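Local atomic coordinates of DyP (Bjerkandera adusta, PDB entry 3VXJ), a protein that probably uses peroxide to oxidise dyes and phenols such as 2,6-dimethoxyphenol at a bound heme b. Residues 164-169 with 335-340; 228-233 with 259-264. All coordinates share one frame; numbering follows the deposited sequence.

Contact 1 of 2, residues 164-169 with 335-340; sequences HEHFGF and GPETSD. With HEM (protoporphyrin IX containing Fe), chain B.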
# COMPACT_ATOMS: atom_id res chain seq x y z
N HIS A 164 9.19 -3.30 -9.21
CA HIS A 164 9.36 -1.85 -9.08
C HIS A 164 8.06 -1.16 -9.42
O HIS A 164 7.30 -1.62 -10.27
CB HIS A 164 10.47 -1.35 -10.01
CG HIS A 164 11.82 -1.92 -9.71
ND1 HIS A 164 12.93 -1.12 -9.51
CD2 HIS A 164 12.25 -3.20 -9.61
CE1 HIS A 164 13.98 -1.88 -9.28
NE2 HIS A 164 13.60 -3.15 -9.33
N GLU A 165 7.80 -0.04 -8.75
CA GLU A 165 6.67 0.81 -9.11
C GLU A 165 7.11 1.76 -10.25
O GLU A 165 8.27 1.75 -10.67
CB GLU A 165 6.10 1.51 -7.87
CG GLU A 165 7.11 2.31 -7.06
CD GLU A 165 7.55 3.56 -7.79
OE1 GLU A 165 8.77 3.77 -7.94
OE2 GLU A 165 6.66 4.30 -8.27
N HIS A 166 6.16 2.54 -10.78
CA HIS A 166 6.40 3.33 -11.99
C HIS A 166 7.45 4.45 -11.93
O HIS A 166 7.99 4.81 -12.98
CB HIS A 166 5.09 3.82 -12.59
CG HIS A 166 4.45 2.81 -13.48
ND1 HIS A 166 5.00 2.44 -14.69
CD2 HIS A 166 3.34 2.05 -13.32
CE1 HIS A 166 4.24 1.52 -15.25
NE2 HIS A 166 3.23 1.26 -14.44
N PHE A 167 7.76 4.98 -10.75
CA PHE A 167 8.89 5.91 -10.65
C PHE A 167 10.23 5.18 -10.75
O PHE A 167 11.28 5.82 -10.90
CB PHE A 167 8.87 6.71 -9.34
CG PHE A 167 7.69 7.65 -9.18
CD1 PHE A 167 7.23 8.45 -10.24
CD2 PHE A 167 7.07 7.76 -7.95
CE1 PHE A 167 6.15 9.31 -10.05
CE2 PHE A 167 5.99 8.64 -7.75
CZ PHE A 167 5.53 9.41 -8.81
N GLY A 168 10.20 3.84 -10.67
CA GLY A 168 11.40 3.02 -10.83
C GLY A 168 11.91 2.33 -9.58
O GLY A 168 12.94 1.64 -9.65
N PHE A 169 11.20 2.46 -8.46
CA PHE A 169 11.72 1.96 -7.18
C PHE A 169 11.15 0.61 -6.77
O PHE A 169 9.93 0.40 -6.85
CB PHE A 169 11.46 3.00 -6.06
CG PHE A 169 12.21 4.29 -6.25
CD1 PHE A 169 13.34 4.57 -5.50
CD2 PHE A 169 11.80 5.21 -7.21
CE1 PHE A 169 14.06 5.74 -5.71
CE2 PHE A 169 12.51 6.40 -7.42
CZ PHE A 169 13.65 6.65 -6.67
N GLY A 335 -0.74 0.30 -15.67
CA GLY A 335 -0.53 1.15 -16.82
C GLY A 335 0.74 0.82 -17.58
O GLY A 335 1.56 0.04 -17.11
N PRO A 336 0.90 1.43 -18.76
CA PRO A 336 2.02 1.14 -19.64
C PRO A 336 3.32 1.74 -19.13
O PRO A 336 3.32 2.66 -18.31
CB PRO A 336 1.61 1.81 -20.95
CG PRO A 336 0.76 2.96 -20.51
CD PRO A 336 -0.01 2.44 -19.34
N GLU A 337 4.43 1.22 -19.64
CA GLU A 337 5.73 1.82 -19.42
C GLU A 337 5.77 3.25 -19.95
O GLU A 337 5.00 3.61 -20.86
CB GLU A 337 6.83 0.96 -20.05
CG GLU A 337 6.98 -0.39 -19.35
CD GLU A 337 7.43 -0.23 -17.92
OE1 GLU A 337 8.64 0.00 -17.73
OE2 GLU A 337 6.59 -0.33 -17.00
N THR A 338 6.64 4.06 -19.36
CA THR A 338 6.80 5.44 -19.78
C THR A 338 7.75 5.46 -20.96
O THR A 338 8.91 5.03 -20.86
CB THR A 338 7.30 6.32 -18.60
OG1 THR A 338 6.44 6.16 -17.47
CG2 THR A 338 7.31 7.78 -19.00
N SER A 339 7.25 5.95 -22.09
CA SER A 339 8.02 5.98 -23.34
C SER A 339 9.17 6.98 -23.29
O SER A 339 9.19 7.89 -22.45
CB SER A 339 7.10 6.30 -24.53
OG SER A 339 6.69 7.66 -24.52
N ASP A 340 10.12 6.81 -24.20
CA ASP A 340 11.26 7.72 -24.33
C ASP A 340 10.82 9.14 -24.68
O ASP A 340 11.38 10.11 -24.16
CB ASP A 340 12.25 7.19 -25.38
CG ASP A 340 12.77 5.79 -25.05
OD1 ASP A 340 13.14 5.55 -23.88
OD2 ASP A 340 12.80 4.95 -25.97
CHA HEM B . 7.50 1.77 1.40
CHB HEM B . 6.42 3.56 -2.96
CHC HEM B . 2.24 5.29 -1.26
CHD HEM B . 3.27 3.48 3.10
C1A HEM B . 7.59 2.14 0.09
C2A HEM B . 8.72 1.88 -0.78
C3A HEM B . 8.42 2.39 -1.99
C4A HEM B . 7.09 2.95 -1.92
CMA HEM B . 9.30 2.38 -3.25
CAA HEM B . 10.04 1.22 -0.33
CBA HEM B . 10.07 -0.31 -0.43
CGA HEM B . 9.24 -1.01 0.61
O1A HEM B . 9.60 -1.02 1.81
O2A HEM B . 8.20 -1.61 0.22
C1B HEM B . 5.19 4.18 -2.89
C2B HEM B . 4.51 4.83 -3.98
C3B HEM B . 3.34 5.31 -3.51
C4B HEM B . 3.26 4.95 -2.11
CMB HEM B . 5.08 4.94 -5.41
CAB HEM B . 2.23 6.06 -4.28
CBB HEM B . 2.07 5.95 -5.60
C1C HEM B . 2.18 4.99 0.08
C2C HEM B . 1.13 5.40 1.00
C3C HEM B . 1.43 4.92 2.21
C4C HEM B . 2.67 4.18 2.08
CMC HEM B . -0.09 6.25 0.59
CAC HEM B . 0.64 5.05 3.54
CBC HEM B . -0.01 6.18 3.86
C1D HEM B . 4.47 2.81 3.02
C2D HEM B . 5.01 2.01 4.09
C3D HEM B . 6.31 1.49 3.57
C4D HEM B . 6.44 2.02 2.23
CMD HEM B . 4.43 1.72 5.48
CAD HEM B . 7.28 0.60 4.37
CBD HEM B . 8.10 1.52 5.27
CGD HEM B . 9.05 0.74 6.14
O1D HEM B . 10.26 1.09 6.14
O2D HEM B . 8.62 -0.22 6.82
NA HEM B . 6.63 2.80 -0.63
NB HEM B . 4.41 4.30 -1.74
NC HEM B . 3.11 4.28 0.79
ND HEM B . 5.32 2.77 1.92
FE HEM B . 4.90 3.60 0.10
O HOH W 1 1.96 -1.46 -14.59
O HOH W 2 7.09 3.98 -15.60
O HOH W 3 4.09 1.85 -0.41
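His166 reaches from a type I beta turn, Glu165 to Gly168, to the loop that leaves strand 328-334 of the C-terminal ferredoxin-like half of this DyP-type peroxidase. His166 supplies more than half of the buried surface, and its imidazole lies against three successive residues. NE2 has the carbonyl of Gly335 at the ring edge, and water 1 joins the two, 3.0 Å from His166 NE2 and donating to Gly335 O. His166 CE1 is 3.4 Å from Pro336 O, which approaches obliquely. Glu337 starts out away from the turn, but a bend at chi2 (-64°) folds its carboxylate back to the imidazole, the two planes 35° apart, with OE2 3.5 Å from His166 CE1. The stronger partner of that carboxylate is Arg157, in a salt bridge through OE1. On the heme side of the turn, Glu165 accepts from two backbone amides, Phe167 N to OE2 and Phe169 N to OE1, and OE2 also accepts from Gln225 NE2 of strand 216-225. A second water binds ND1, so that water on both ring nitrogens is likely to limit rotation of the imidazole. This water 2 donates to His166 O and lies 2.8 Å from His166 ND1 and 2.9 Å from Thr338 OG1.

Contact 2 of 2, residues 228-233 with 259-264; sequences PEFNAY and RMFGRW. With HEM (protoporphyrin IX containing Fe), chain B.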
# COMPACT_ATOMS: atom_id res chain seq x y z
N PRO A 228 7.06 11.23 -16.03
CA PRO A 228 7.94 12.20 -16.70
C PRO A 228 8.18 13.45 -15.85
O PRO A 228 9.29 13.99 -15.85
CB PRO A 228 7.17 12.56 -17.96
CG PRO A 228 6.35 11.36 -18.25
CD PRO A 228 5.91 10.88 -16.89
N GLU A 229 7.15 13.90 -15.14
CA GLU A 229 7.27 15.07 -14.28
C GLU A 229 8.23 14.82 -13.11
O GLU A 229 9.06 15.67 -12.80
CB GLU A 229 5.89 15.49 -13.76
CG GLU A 229 4.94 16.05 -14.84
CD GLU A 229 4.17 14.98 -15.62
OE1 GLU A 229 4.42 13.76 -15.49
OE2 GLU A 229 3.28 15.39 -16.40
N PHE A 230 8.12 13.66 -12.47
CA PHE A 230 9.04 13.26 -11.41
C PHE A 230 10.48 13.24 -11.91
O PHE A 230 11.38 13.82 -11.29
CB PHE A 230 8.62 11.88 -10.88
CG PHE A 230 9.59 11.27 -9.91
CD1 PHE A 230 9.60 11.65 -8.58
CD2 PHE A 230 10.49 10.30 -10.34
CE1 PHE A 230 10.50 11.06 -7.68
CE2 PHE A 230 11.38 9.71 -9.45
CZ PHE A 230 11.40 10.11 -8.12
N ASN A 231 10.69 12.57 -13.04
CA ASN A 231 12.02 12.47 -13.63
C ASN A 231 12.59 13.85 -13.94
O ASN A 231 13.73 14.16 -13.57
CB ASN A 231 11.95 11.63 -14.91
CG ASN A 231 13.31 11.37 -15.53
OD1 ASN A 231 14.13 10.66 -14.95
ND2 ASN A 231 13.55 11.94 -16.71
N ALA A 232 11.80 14.70 -14.60
CA ALA A 232 12.24 16.05 -14.94
C ALA A 232 12.56 16.87 -13.70
O ALA A 232 13.54 17.62 -13.69
CB ALA A 232 11.18 16.75 -15.80
N TYR A 233 11.75 16.72 -12.65
CA TYR A 233 12.00 17.42 -11.39
C TYR A 233 13.34 17.02 -10.78
O TYR A 233 14.08 17.87 -10.30
CB TYR A 233 10.87 17.17 -10.37
CG TYR A 233 11.10 17.92 -9.08
CD1 TYR A 233 10.75 19.27 -8.95
CD2 TYR A 233 11.71 17.30 -7.99
CE1 TYR A 233 10.98 19.96 -7.76
CE2 TYR A 233 11.94 17.99 -6.80
CZ TYR A 233 11.58 19.31 -6.69
OH TYR A 233 11.82 19.98 -5.52
N ARG A 259 16.88 10.11 -2.14
CA ARG A 259 16.70 10.93 -0.94
C ARG A 259 15.22 11.17 -0.64
O ARG A 259 14.81 11.24 0.53
CB ARG A 259 17.43 12.27 -1.12
CG ARG A 259 18.95 12.14 -1.22
CD ARG A 259 19.58 11.84 0.12
NE ARG A 259 19.58 13.03 0.97
CZ ARG A 259 20.09 13.06 2.19
NH1 ARG A 259 20.65 11.98 2.71
NH2 ARG A 259 20.05 14.18 2.89
N MET A 260 14.42 11.29 -1.70
CA MET A 260 12.98 11.47 -1.54
C MET A 260 12.32 10.22 -0.98
O MET A 260 11.41 10.30 -0.14
CB MET A 260 12.34 11.89 -2.86
CG MET A 260 12.77 13.27 -3.30
SD MET A 260 12.51 13.61 -5.06
CE MET A 260 10.75 13.88 -5.08
N PHE A 261 12.77 9.05 -1.43
CA PHE A 261 12.16 7.79 -0.98
C PHE A 261 12.74 7.23 0.30
O PHE A 261 12.02 6.60 1.09
CB PHE A 261 12.23 6.72 -2.07
CG PHE A 261 11.04 6.74 -2.98
CD1 PHE A 261 9.84 6.13 -2.59
CD2 PHE A 261 11.09 7.38 -4.21
CE1 PHE A 261 8.73 6.17 -3.41
CE2 PHE A 261 9.97 7.40 -5.05
CZ PHE A 261 8.79 6.80 -4.65
N GLY A 262 14.04 7.45 0.51
CA GLY A 262 14.80 6.78 1.56
C GLY A 262 15.41 5.45 1.13
O GLY A 262 16.06 4.77 1.94
N ARG A 263 15.21 5.08 -0.14
CA ARG A 263 15.85 3.92 -0.76
C ARG A 263 16.23 4.27 -2.18
O ARG A 263 15.54 5.06 -2.83
CB ARG A 263 14.90 2.71 -0.81
CG ARG A 263 14.53 2.09 0.52
CD ARG A 263 13.73 0.83 0.30
NE ARG A 263 13.33 0.24 1.57
CZ ARG A 263 14.04 -0.64 2.28
NH1 ARG A 263 15.18 -1.15 1.81
NH2 ARG A 263 13.56 -1.06 3.44
N TRP A 264 17.32 3.69 -2.64
CA TRP A 264 17.64 3.68 -4.06
C TRP A 264 16.61 2.83 -4.83
O TRP A 264 15.88 2.01 -4.24
CB TRP A 264 19.04 3.10 -4.28
CG TRP A 264 20.12 3.90 -3.64
CD1 TRP A 264 20.64 3.72 -2.39
CD2 TRP A 264 20.83 5.01 -4.21
NE1 TRP A 264 21.62 4.66 -2.14
CE2 TRP A 264 21.76 5.46 -3.25
CE3 TRP A 264 20.76 5.67 -5.46
CZ2 TRP A 264 22.61 6.55 -3.48
CZ3 TRP A 264 21.62 6.75 -5.69
CH2 TRP A 264 22.54 7.16 -4.71
CHA HEM B . 7.50 1.77 1.40
CHB HEM B . 6.42 3.56 -2.96
CHC HEM B . 2.24 5.29 -1.26
CHD HEM B . 3.27 3.48 3.10
C1A HEM B . 7.59 2.14 0.09
C2A HEM B . 8.72 1.88 -0.78
C3A HEM B . 8.42 2.39 -1.99
C4A HEM B . 7.09 2.95 -1.92
CMA HEM B . 9.30 2.38 -3.25
CAA HEM B . 10.04 1.22 -0.33
CBA HEM B . 10.07 -0.31 -0.43
CGA HEM B . 9.24 -1.01 0.61
O1A HEM B . 9.60 -1.02 1.81
O2A HEM B . 8.20 -1.61 0.22
C1B HEM B . 5.19 4.18 -2.89
C2B HEM B . 4.51 4.83 -3.98
C3B HEM B . 3.34 5.31 -3.51
C4B HEM B . 3.26 4.95 -2.11
CMB HEM B . 5.08 4.94 -5.41
CAB HEM B . 2.23 6.06 -4.28
CBB HEM B . 2.07 5.95 -5.60
C1C HEM B . 2.18 4.99 0.08
C2C HEM B . 1.13 5.40 1.00
C3C HEM B . 1.43 4.92 2.21
C4C HEM B . 2.67 4.18 2.08
CMC HEM B . -0.09 6.25 0.59
CAC HEM B . 0.64 5.05 3.54
CBC HEM B . -0.01 6.18 3.86
C1D HEM B . 4.47 2.81 3.02
C2D HEM B . 5.01 2.01 4.09
C3D HEM B . 6.31 1.49 3.57
C4D HEM B . 6.44 2.02 2.23
CMD HEM B . 4.43 1.72 5.48
CAD HEM B . 7.28 0.60 4.37
CBD HEM B . 8.10 1.52 5.27
CGD HEM B . 9.05 0.74 6.14
O1D HEM B . 10.26 1.09 6.14
O2D HEM B . 8.62 -0.22 6.82
NA HEM B . 6.63 2.80 -0.63
NB HEM B . 4.41 4.30 -1.74
NC HEM B . 3.11 4.28 0.79
ND HEM B . 5.32 2.77 1.92
FE HEM B . 4.90 3.60 0.10
O HOH W 3 4.09 1.85 -0.41
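Phe230 and Met260 meet in a Met-aromatic contact between helix 227-236 and the last turn of helix 249-261, in the C-terminal part of the DyP-type peroxidase chain. The tight part is small and wholly apolar. With CG anti to the backbone N (chi1 172°), Phe230 sends its ring out toward the other helix, where CE1 comes 3.8 Å from Met260 CE. The thioether bends at chi3 (76°), and its sulfur stands 5.3 Å from the centroid of the Phe230 ring, 61° off the ring normal, in an oblique position. The two side chains run past each other in opposite directions. Beside them the packing is slacker: Phe230 CZ is 4.3 Å from Phe261 CE2, at the edge of the Phe261 ring, and Tyr233, partly exposed one turn along its helix, stays farther off still. Phe261 also turns the edge of its ring to the heme, with the methine carbon CHB near the ring plane. An alanine at Phe261 is likely to open a gap between Phe230 and the porphyrin, leaving Phe230 CZ and HEM CHB without the ring that lies between them. Past the helix end, Gly262 has positive phi and turns the chain toward the heme-binding Arg263, whose NH1 donates to the carbonyls of Gly267 and Asn288. The Arg263 side chain is extended from CG to NE and runs beside a propionate arm, with Arg263 CD 3.8 Å from HEM CAA.

How the contacts relate
Contact 2 is nested within the chain loop that contact 1 closes, and their centres are 12 Å apart. Segment 164-169 joins them: Phe167 stacks on Phe230, with Phe167 CE1 3.7 Å from Phe230 CB, while Phe169 meets Phe261 with planes about 30° apart, Phe169 CD2 lying 3.6 Å from Phe261 CE2. Both contacts reach the heme, by Glu165 OE2, 3.3 Å from HEM CMB, and by Phe261 CE1, 3.5 Å from HEM CHB. The side chain of Phe261 is also about 4 Å from that of the axial ligand His308. Contact 1 extends outward from this aromatic cluster to the loop 335-340, and contact 2 to helix 227-236.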